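PDB 5E09: cellulase from Bacillus sp. BG-CS10, which probably hydrolyses internal beta-1,4-glucosidic bonds of cellulose, as a halophilic endoglucanase carrying a family 46 carbohydrate-binding module. Local coordinates for residues N39-E53 and N312-Y324. Numbering follows the deposited sequence.
Sequences NPRVTRELIKTIADE and NGQHLNRETYSWY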
loop_
_atom_site.group_PDB
_atom_site.type_symbol
_atom_site.label_atom_id
_atom_site.label_comp_id
_atom_site.label_asym_id
_atom_site.label_seq_id
_atom_site.Cartn_x
_atom_site.Cartn_y
_atom_site.Cartn_z
ATOM N N ASN A 39 -14.554 9.382 -4.556
ATOM C CA ASN A 39 -14.491 8.671 -5.824
ATOM C C ASN A 39 -15.790 8.837 -6.610
ATOM O O ASN A 39 -16.872 8.878 -6.027
ATOM C CB ASN A 39 -14.183 7.190 -5.594
ATOM C CG ASN A 39 -12.712 6.942 -5.308
ATOM O OD1 ASN A 39 -11.836 7.435 -6.027
ATOM N ND2 ASN A 39 -12.429 6.189 -4.246
ATOM N N PRO A 40 -15.688 8.955 -7.940
ATOM C CA PRO A 40 -16.886 9.045 -8.781
ATOM C C PRO A 40 -17.639 7.721 -8.815
ATOM O O PRO A 40 -17.071 6.701 -8.419
ATOM C CB PRO A 40 -16.322 9.383 -10.162
ATOM C CG PRO A 40 -14.932 8.806 -10.139
ATOM C CD PRO A 40 -14.445 9.001 -8.730
ATOM N N ARG A 41 -18.887 7.730 -9.280
ATOM C CA ARG A 41 -19.613 6.481 -9.456
ATOM C C ARG A 41 -18.894 5.629 -10.490
ATOM O O ARG A 41 -18.215 6.152 -11.375
ATOM C CB ARG A 41 -21.069 6.732 -9.856
ATOM C CG ARG A 41 -21.923 7.165 -8.671
ATOM C CD ARG A 41 -23.421 7.143 -8.944
ATOM N NE ARG A 41 -24.164 7.551 -7.751
ATOM C CZ ARG A 41 -25.484 7.477 -7.620
ATOM N NH1 ARG A 41 -26.228 7.005 -8.612
ATOM N NH2 ARG A 41 -26.063 7.873 -6.494
ATOM N N VAL A 42 -19.022 4.315 -10.359
ATOM C CA VAL A 42 -18.275 3.400 -11.207
ATOM C C VAL A 42 -18.760 3.487 -12.648
ATOM O O VAL A 42 -19.964 3.516 -12.906
ATOM C CB VAL A 42 -18.395 1.948 -10.703
ATOM C CG1 VAL A 42 -17.564 1.004 -11.563
ATOM C CG2 VAL A 42 -17.975 1.863 -9.242
ATOM N N THR A 43 -17.817 3.553 -13.582
ATOM C CA THR A 43 -18.154 3.567 -14.997
ATOM C C THR A 43 -17.757 2.248 -15.644
ATOM O O THR A 43 -16.891 1.535 -15.134
ATOM C CB THR A 43 -17.466 4.736 -15.738
ATOM O OG1 THR A 43 -16.048 4.518 -15.785
ATOM C CG2 THR A 43 -17.766 6.063 -15.042
ATOM N N ARG A 44 -18.401 1.919 -16.760
ATOM C CA ARG A 44 -18.025 0.752 -17.548
ATOM C C ARG A 44 -16.557 0.837 -17.973
ATOM O O ARG A 44 -15.844 -0.173 -18.045
ATOM C CB ARG A 44 -18.926 0.639 -18.781
ATOM C CG ARG A 44 -18.684 -0.583 -19.644
ATOM C CD ARG A 44 -19.088 -1.850 -18.915
ATOM N NE ARG A 44 -19.199 -2.991 -19.817
ATOM C CZ ARG A 44 -18.187 -3.795 -20.123
ATOM N NH1 ARG A 44 -16.987 -3.578 -19.599
ATOM N NH2 ARG A 44 -18.371 -4.814 -20.953
ATOM N N GLU A 45 -16.114 2.057 -18.249
ATOM C CA GLU A 45 -14.765 2.284 -18.744
ATOM C C GLU A 45 -13.723 2.048 -17.661
ATOM O O GLU A 45 -12.593 1.674 -17.966
ATOM C CB GLU A 45 -14.640 3.705 -19.313
ATOM C CG GLU A 45 -15.488 3.978 -20.545
ATOM C CD GLU A 45 -16.918 4.392 -20.216
ATOM O OE1 GLU A 45 -17.288 4.418 -19.019
ATOM O OE2 GLU A 45 -17.681 4.680 -21.165
ATOM N N LEU A 46 -14.100 2.264 -16.403
ATOM C CA LEU A 46 -13.209 1.957 -15.285
ATOM C C LEU A 46 -12.878 0.468 -15.259
ATOM O O LEU A 46 -11.704 0.068 -15.250
ATOM C CB LEU A 46 -13.841 2.378 -13.959
ATOM C CG LEU A 46 -12.937 2.219 -12.738
ATOM C CD1 LEU A 46 -11.658 2.993 -12.952
ATOM C CD2 LEU A 46 -13.633 2.689 -11.471
ATOM N N ILE A 47 -13.928 -0.345 -15.258
ATOM C CA ILE A 47 -13.797 -1.795 -15.267
ATOM C C ILE A 47 -13.018 -2.275 -16.486
ATOM O O ILE A 47 -12.076 -3.086 -16.372
ATOM C CB ILE A 47 -15.183 -2.472 -15.246
ATOM C CG1 ILE A 47 -16.050 -1.874 -14.138
ATOM C CG2 ILE A 47 -15.049 -3.975 -15.076
ATOM C CD1 ILE A 47 -15.457 -2.000 -12.744
ATOM N N LYS A 48 -13.404 -1.769 -17.655
ATOM C CA LYS A 48 -12.732 -2.162 -18.888
ATOM C C LYS A 48 -11.253 -1.790 -18.842
ATOM O O LYS A 48 -10.407 -2.532 -19.331
ATOM C CB LYS A 48 -13.402 -1.522 -20.108
ATOM C CG LYS A 48 -12.563 -1.607 -21.377
ATOM C CD LYS A 48 -13.376 -1.393 -22.638
ATOM C CE LYS A 48 -12.460 -1.259 -23.841
ATOM N NZ LYS A 48 -11.299 -0.358 -23.564
ATOM N N THR A 49 -10.944 -0.645 -18.244
ATOM C CA THR A 49 -9.560 -0.205 -18.127
ATOM C C THR A 49 -8.773 -1.173 -17.253
ATOM O O THR A 49 -7.669 -1.591 -17.607
ATOM C CB THR A 49 -9.454 1.203 -17.527
ATOM O OG1 THR A 49 -10.233 2.125 -18.304
ATOM C CG2 THR A 49 -7.999 1.652 -17.496
ATOM N N ILE A 50 -9.352 -1.530 -16.109
ATOM C CA ILE A 50 -8.707 -2.481 -15.209
ATOM C C ILE A 50 -8.415 -3.806 -15.917
ATOM O O ILE A 50 -7.345 -4.398 -15.730
ATOM C CB ILE A 50 -9.568 -2.731 -13.956
ATOM C CG1 ILE A 50 -9.601 -1.464 -13.091
ATOM C CG2 ILE A 50 -9.047 -3.919 -13.160
ATOM C CD1 ILE A 50 -8.228 -0.915 -12.752
ATOM N N ALA A 51 -9.352 -4.268 -16.743
ATOM C CA ALA A 51 -9.101 -5.486 -17.515
ATOM C C ALA A 51 -7.991 -5.274 -18.550
ATOM O O ALA A 51 -7.086 -6.101 -18.675
ATOM C CB ALA A 51 -10.372 -5.959 -18.191
ATOM N N ASP A 52 -8.060 -4.163 -19.279
ATOM C CA ASP A 52 -7.077 -3.840 -20.321
ATOM C C ASP A 52 -5.652 -3.769 -19.781
ATOM O O ASP A 52 -4.703 -4.134 -20.474
ATOM C CB ASP A 52 -7.416 -2.505 -20.999
ATOM C CG ASP A 52 -6.483 -2.172 -22.151
ATOM O OD1 ASP A 52 -5.577 -2.983 -22.446
ATOM O OD2 ASP A 52 -6.655 -1.089 -22.759
ATOM N N GLU A 53 -5.505 -3.297 -18.546
ATOM C CA GLU A 53 -4.184 -3.114 -17.961
ATOM C C GLU A 53 -3.552 -4.443 -17.557
ATOM O O GLU A 53 -2.418 -4.476 -17.078
ATOM C CB GLU A 53 -4.263 -2.175 -16.757
ATOM C CG GLU A 53 -4.658 -0.745 -17.116
ATOM C CD GLU A 53 -3.649 -0.062 -18.033
ATOM O OE1 GLU A 53 -2.429 -0.132 -17.756
ATOM O OE2 GLU A 53 -4.079 0.541 -19.038
ATOM N N ASN A 312 -7.420 3.068 -3.526
ATOM C CA ASN A 312 -8.517 3.879 -2.997
ATOM C C ASN A 312 -8.869 5.049 -3.910
ATOM O O ASN A 312 -9.678 5.907 -3.549
ATOM C CB ASN A 312 -8.176 4.400 -1.591
ATOM C CG ASN A 312 -6.940 5.303 -1.565
ATOM O OD1 ASN A 312 -6.511 5.836 -2.591
ATOM N ND2 ASN A 312 -6.372 5.486 -0.376
ATOM N N GLY A 313 -8.241 5.083 -5.083
ATOM C CA GLY A 313 -8.386 6.193 -6.006
ATOM C C GLY A 313 -7.064 6.884 -6.298
ATOM O O GLY A 313 -6.978 7.724 -7.196
ATOM N N GLN A 314 -6.026 6.515 -5.549
ATOM C CA GLN A 314 -4.742 7.209 -5.602
ATOM C C GLN A 314 -3.731 6.608 -6.578
ATOM O O GLN A 314 -2.663 7.182 -6.786
ATOM C CB GLN A 314 -4.112 7.247 -4.205
ATOM C CG GLN A 314 -3.486 5.933 -3.762
ATOM C CD GLN A 314 -3.020 5.956 -2.310
ATOM O OE1 GLN A 314 -3.126 4.956 -1.597
ATOM N NE2 GLN A 314 -2.501 7.096 -1.869
ATOM N N HIS A 315 -4.043 5.459 -7.169
ATOM C CA HIS A 315 -3.110 4.843 -8.113
ATOM C C HIS A 315 -3.577 5.000 -9.554
ATOM O O HIS A 315 -2.865 5.566 -10.380
ATOM C CB HIS A 315 -2.892 3.366 -7.779
ATOM C CG HIS A 315 -2.203 3.143 -6.475
ATOM N ND1 HIS A 315 -1.109 3.891 -6.068
ATOM C CD2 HIS A 315 -2.446 2.273 -5.466
ATOM C CE1 HIS A 315 -0.715 3.482 -4.884
ATOM N NE2 HIS A 315 -1.514 2.497 -4.489
ATOM N N LEU A 316 -4.761 4.482 -9.864
ATOM C CA LEU A 316 -5.364 4.739 -11.164
ATOM C C LEU A 316 -6.159 6.033 -11.094
ATOM O O LEU A 316 -7.045 6.174 -10.253
ATOM C CB LEU A 316 -6.270 3.587 -11.597
ATOM C CG LEU A 316 -6.902 3.734 -12.987
ATOM C CD1 LEU A 316 -5.888 3.446 -14.085
ATOM C CD2 LEU A 316 -8.110 2.835 -13.134
ATOM N N ASN A 317 -5.829 6.988 -11.955
ATOM C CA ASN A 317 -6.649 8.189 -12.070
ATOM C C ASN A 317 -7.963 7.800 -12.739
ATOM O O ASN A 317 -7.991 7.455 -13.920
ATOM C CB ASN A 317 -5.922 9.287 -12.859
ATOM C CG ASN A 317 -6.660 10.622 -12.833
ATOM O OD1 ASN A 317 -7.890 10.676 -12.810
ATOM N ND2 ASN A 317 -5.900 11.710 -12.839
ATOM N N ARG A 318 -9.045 7.844 -11.970
ATOM C CA ARG A 318 -10.322 7.326 -12.436
ATOM C C ARG A 318 -11.056 8.308 -13.330
ATOM O O ARG A 318 -12.088 7.975 -13.913
ATOM C CB ARG A 318 -11.207 6.951 -11.250
ATOM C CG ARG A 318 -10.579 5.924 -10.344
ATOM C CD ARG A 318 -11.605 5.366 -9.404
ATOM N NE ARG A 318 -11.021 4.437 -8.447
ATOM C CZ ARG A 318 -11.701 3.897 -7.446
ATOM N NH1 ARG A 318 -12.984 4.202 -7.285
ATOM N NH2 ARG A 318 -11.103 3.058 -6.606
ATOM N N GLU A 319 -10.526 9.518 -13.435
ATOM C CA GLU A 319 -11.101 10.495 -14.341
ATOM C C GLU A 319 -10.481 10.353 -15.728
ATOM O O GLU A 319 -11.187 10.454 -16.731
ATOM C CB GLU A 319 -10.915 11.911 -13.798
ATOM C CG GLU A 319 -11.425 13.007 -14.712
ATOM C CD GLU A 319 -10.895 14.385 -14.335
ATOM O OE1 GLU A 319 -10.652 14.637 -13.131
ATOM O OE2 GLU A 319 -10.722 15.219 -15.250
ATOM N N THR A 320 -9.176 10.094 -15.781
ATOM C CA THR A 320 -8.484 9.945 -17.057
ATOM C C THR A 320 -8.227 8.491 -17.448
ATOM O O THR A 320 -7.747 8.215 -18.550
ATOM C CB THR A 320 -7.135 10.684 -17.046
ATOM O OG1 THR A 320 -6.204 10.000 -16.193
ATOM C CG2 THR A 320 -7.315 12.127 -16.574
ATOM N N TYR A 321 -8.522 7.574 -16.532
ATOM C CA TYR A 321 -8.301 6.145 -16.746
ATOM C C TYR A 321 -6.853 5.816 -17.104
ATOM O O TYR A 321 -6.596 4.932 -17.919
ATOM C CB TYR A 321 -9.250 5.619 -17.823
ATOM C CG TYR A 321 -10.695 5.877 -17.476
ATOM C CD1 TYR A 321 -11.322 5.160 -16.466
ATOM C CD2 TYR A 321 -11.427 6.856 -18.136
ATOM C CE1 TYR A 321 -12.638 5.403 -16.128
ATOM C CE2 TYR A 321 -12.747 7.104 -17.808
ATOM C CZ TYR A 321 -13.347 6.374 -16.802
ATOM O OH TYR A 321 -14.661 6.611 -16.466
ATOM N N SER A 322 -5.911 6.524 -16.483
ATOM C CA SER A 322 -4.494 6.178 -16.584
ATOM C C SER A 322 -3.818 6.328 -15.214
ATOM O O SER A 322 -4.318 7.039 -14.344
ATOM C CB SER A 322 -3.796 7.045 -17.633
ATOM O OG SER A 322 -3.689 8.385 -17.184
ATOM N N TRP A 323 -2.687 5.655 -15.022
ATOM C CA TRP A 323 -2.010 5.644 -13.722
ATOM C C TRP A 323 -1.366 6.987 -13.370
ATOM O O TRP A 323 -0.672 7.587 -14.191
ATOM C CB TRP A 323 -0.945 4.539 -13.696
ATOM C CG TRP A 323 -1.484 3.191 -14.079
ATOM C CD1 TRP A 323 -1.360 2.572 -15.289
ATOM C CD2 TRP A 323 -2.245 2.302 -13.254
ATOM N NE1 TRP A 323 -1.991 1.350 -15.268
ATOM C CE2 TRP A 323 -2.548 1.159 -14.024
ATOM C CE3 TRP A 323 -2.704 2.356 -11.931
ATOM C CZ2 TRP A 323 -3.286 0.086 -13.530
ATOM C CZ3 TRP A 323 -3.437 1.287 -11.437
ATOM C CH2 TRP A 323 -3.721 0.170 -12.235
ATOM N N TYR A 324 -1.596 7.455 -12.144
ATOM C CA TYR A 324 -0.907 8.638 -11.622
ATOM C C TYR A 324 0.611 8.493 -11.702
ATOM O O TYR A 324 1.316 9.434 -12.046
ATOM C CB TYR A 324 -1.300 8.903 -10.170
ATOM C CG TYR A 324 -2.656 9.534 -9.965
ATOM C CD1 TYR A 324 -2.872 10.879 -10.246
ATOM C CD2 TYR A 324 -3.714 8.792 -9.454
ATOM C CE1 TYR A 324 -4.114 11.465 -10.038
ATOM C CE2 TYR A 324 -4.957 9.367 -9.243
ATOM C CZ TYR A 324 -5.152 10.701 -9.537
ATOM O OH TYR A 324 -6.392 11.264 -9.329
#
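Tyr321 OH meets Thr43 OG1 at 2.6 Å at the start of helix 44-52, the first of three well-separated polar links to the hairpin of strands 316-317 and 322-323. That same OG1 caps the helix by accepting from Leu46 N, and its chi1 of 68°, between the backbone N and the carbonyl carbon, lets it serve both. At the far end Trp323 NE1 donates to Glu53 OE1 (2.9 Å), in the indole plane but from above the carboxylate. In the loop, Asn39 ND2 gives Asn312 O a nearly straight bond of 2.9 Å and also reaches Asn25 O.

Stacking supplies the second kind of contact. The Asn39 amide lies over one face of the Arg318 guanidinium, the planes 14° apart and CG 3.4 Å from NH1, while Gly24 O and Thr26 OG1 hold the guanidinium from elsewhere. Glu45 CB sits over one face of the Tyr321 ring as a CH-pi contact, 4.2 Å from its centroid; a leucine in place of Tyr321 would probably leave the Thr43 hydroxyl without its phenolic mate and this methylene without an aromatic face.

Between the polar links the packing is mainly apolar: Leu316 CD2 touches Leu46 CD1 at 3.6 Å and Ile50 CD1 at 3.8 Å, Arg318 CD lies against Leu46 CD2, and Leu23 and Trp21 of barrel strand 20-23 back the two helix residues. The chemistry thus implies a largely apolar centre pinned by directional bonds near both helix ends, fastening the chain that follows the last strand of the TIM barrel against the helix after its first.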